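Local coordinates for protein Amuc_1102 (Akkermansia muciniphila, PDB 7DSZ) that adopts an immunoglobulin-like fold related to archaeal type IV pilus proteins and may take part in pilus-like assembly or function, at the interface of chains A and B. Sequence-based numbering; all coordinates share one arbitrary frame. Chains: chain A/B, Amuc_1102.

The interface of chains A and B. Residues chain A 13, 68, 70-72, 102; chain B 85-86, 118, 122, 175.
B:Arg122 reaches from helix 117-124 into chain A with CG anti to its backbone N (chi1 -177°) and the chain extended from CG to NE, which carries the guanidinium to A:Asp72, just past the short strand 70-71 of this Ig-like fold. The tip grips end-on: B:Arg122 NH1 and NH2 both donate to one carboxylate oxygen, A:Asp72 OD1, with NH1 at 2.9 Å on the anti lone pair and NH2 coming from above the carboxylate plane. The two flat groups are steeply inclined to each other, and both nitrogens go to the one oxygen. On the same chain, B:Asp86 OD2 takes B:Arg122 NH2 at 3.0 Å in a second salt bridge, and the two carboxylates probably share the arginine's charge. B:Arg122 NE points almost exactly in the guanidinium plane at A:Ser68 OG, a long 3.3 Å bond but nearly straight (168° at H).

A:Ser68 OG, set between its own backbone N and carbonyl carbon (chi1 66°), also donates to B:Asp86 OD1 at 2.7 Å on the syn side, somewhat tilted from the carboxylate plane. A:Ser68 N meets the same oxygen nearly end-on, giving it two donors from one residue. The aliphatic stem of B:Arg122 runs antiparallel past A:Tyr70, B:Arg122 CD lying 3.4 Å from A:Tyr70 CB and B:Arg122 CB beside the ring atom CD1. B:Tyr175 OH sits over one guanidinium face, A:Ile71 C over the other.

Near the start of the helix, A:Asn102 ND2 donates to B:Ser118 OG at 3.2 Å, with the hydroxyl close to the amide plane of A:Asn102. One water joins that hydroxyl to A:Asn102 O; another links A:Asn102 OD1 and A:Asp72 O to B:Tyr175 N. The structure alone does not show whether this pairing is physiological.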
loop_
_atom_site.group_PDB
_atom_site.type_symbol
_atom_site.label_atom_id
_atom_site.label_comp_id
_atom_site.label_asym_id
_atom_site.label_seq_id
_atom_site.Cartn_x
_atom_site.Cartn_y
_atom_site.Cartn_z
ATOM N N SER A 13 -10.038 0.732 25.760
ATOM C CA SER A 13 -11.399 0.865 26.248
ATOM C C SER A 13 -11.491 0.464 27.717
ATOM O O SER A 13 -10.516 0.031 28.338
ATOM C CB SER A 13 -12.344 -0.000 25.419
ATOM O OG SER A 13 -12.211 0.257 24.032
ATOM N N SER A 68 -16.949 6.587 23.732
ATOM C CA SER A 68 -16.600 7.131 22.426
ATOM C C SER A 68 -17.537 6.675 21.320
ATOM O O SER A 68 -17.537 7.280 20.243
ATOM C CB SER A 68 -15.170 6.737 22.063
ATOM O OG SER A 68 -15.073 5.330 21.883
ATOM N N TYR A 70 -17.316 3.708 19.857
ATOM C CA TYR A 70 -16.543 2.832 18.993
ATOM C C TYR A 70 -15.798 1.818 19.845
ATOM O O TYR A 70 -15.546 2.040 21.034
ATOM C CB TYR A 70 -15.499 3.605 18.169
ATOM C CG TYR A 70 -16.021 4.555 17.125
ATOM C CD1 TYR A 70 -16.492 5.821 17.472
ATOM C CD2 TYR A 70 -15.994 4.209 15.777
ATOM C CE1 TYR A 70 -16.947 6.703 16.507
ATOM C CE2 TYR A 70 -16.443 5.082 14.811
ATOM C CZ TYR A 70 -16.915 6.328 15.179
ATOM O OH TYR A 70 -17.361 7.190 14.207
ATOM N N ILE A 71 -15.407 0.716 19.206
ATOM C CA ILE A 71 -14.444 -0.216 19.769
ATOM C C ILE A 71 -13.163 -0.133 18.939
ATOM O O ILE A 71 -13.158 0.344 17.798
ATOM C CB ILE A 71 -14.989 -1.659 19.826
ATOM C CG1 ILE A 71 -15.303 -2.180 18.427
ATOM C CG2 ILE A 71 -16.258 -1.727 20.683
ATOM C CD1 ILE A 71 -15.595 -3.667 18.415
ATOM N N ASP A 72 -12.059 -0.594 19.534
ATOM C CA ASP A 72 -10.736 -0.425 18.928
ATOM C C ASP A 72 -10.654 -1.078 17.558
ATOM O O ASP A 72 -10.157 -0.470 16.601
ATOM C CB ASP A 72 -9.654 -1.031 19.818
ATOM C CG ASP A 72 -9.340 -0.176 21.019
ATOM O OD1 ASP A 72 -9.455 1.060 20.917
ATOM O OD2 ASP A 72 -8.962 -0.759 22.052
ATOM N N ASN A 102 -11.528 1.333 14.726
ATOM C CA ASN A 102 -12.582 2.305 15.013
ATOM C C ASN A 102 -13.917 1.813 14.467
ATOM O O ASN A 102 -14.524 2.429 13.592
ATOM C CB ASN A 102 -12.260 3.687 14.431
ATOM C CG ASN A 102 -10.969 4.263 14.960
ATOM O OD1 ASN A 102 -10.579 4.026 16.113
ATOM N ND2 ASN A 102 -10.282 5.027 14.111
ATOM N N PRO B 85 -11.044 9.003 24.753
ATOM C CA PRO B 85 -12.493 9.241 24.854
ATOM C C PRO B 85 -13.243 8.166 25.623
ATOM O O PRO B 85 -14.423 8.368 25.940
ATOM C CB PRO B 85 -12.943 9.282 23.390
ATOM C CG PRO B 85 -11.957 8.387 22.687
ATOM C CD PRO B 85 -10.641 8.586 23.395
ATOM N N ASP B 86 -12.603 7.036 25.924
ATOM C CA ASP B 86 -13.239 5.951 26.658
ATOM C C ASP B 86 -12.797 5.877 28.112
ATOM O O ASP B 86 -13.431 5.161 28.893
ATOM C CB ASP B 86 -12.961 4.609 25.964
ATOM C CG ASP B 86 -13.698 4.472 24.640
ATOM O OD1 ASP B 86 -14.848 4.950 24.545
ATOM O OD2 ASP B 86 -13.129 3.887 23.691
ATOM N N SER B 118 -12.801 8.596 11.143
ATOM C CA SER B 118 -13.346 7.842 12.270
ATOM C C SER B 118 -12.473 7.978 13.514
ATOM O O SER B 118 -12.986 7.943 14.639
ATOM C CB SER B 118 -13.532 6.371 11.888
ATOM O OG SER B 118 -12.298 5.703 11.669
ATOM N N ARG B 122 -14.188 9.477 16.784
ATOM C CA ARG B 122 -14.113 8.727 18.029
ATOM C C ARG B 122 -13.478 9.564 19.132
ATOM O O ARG B 122 -13.968 9.585 20.268
ATOM C CB ARG B 122 -13.338 7.431 17.814
ATOM C CG ARG B 122 -13.275 6.551 19.037
ATOM C CD ARG B 122 -12.556 5.245 18.764
ATOM N NE ARG B 122 -12.588 4.392 19.945
ATOM C CZ ARG B 122 -11.749 3.393 20.179
ATOM N NH1 ARG B 122 -10.793 3.095 19.297
ATOM N NH2 ARG B 122 -11.865 2.695 21.303
ATOM N N TYR B 175 -6.179 4.134 16.873
ATOM C CA TYR B 175 -6.220 5.482 16.319
ATOM C C TYR B 175 -4.983 5.685 15.436
ATOM O O TYR B 175 -4.163 6.567 15.707
ATOM C CB TYR B 175 -6.268 6.542 17.410
ATOM C CG TYR B 175 -7.389 6.400 18.418
ATOM C CD1 TYR B 175 -7.260 5.552 19.513
ATOM C CD2 TYR B 175 -8.561 7.131 18.280
ATOM C CE1 TYR B 175 -8.267 5.426 20.440
ATOM C CE2 TYR B 175 -9.580 7.015 19.210
ATOM C CZ TYR B 175 -9.416 6.161 20.288
ATOM O OH TYR B 175 -10.410 6.029 21.224
HETATM O O HOH W 1 -13.709 3.282 11.000
HETATM O O HOH W 2 -8.588 2.150 16.706
#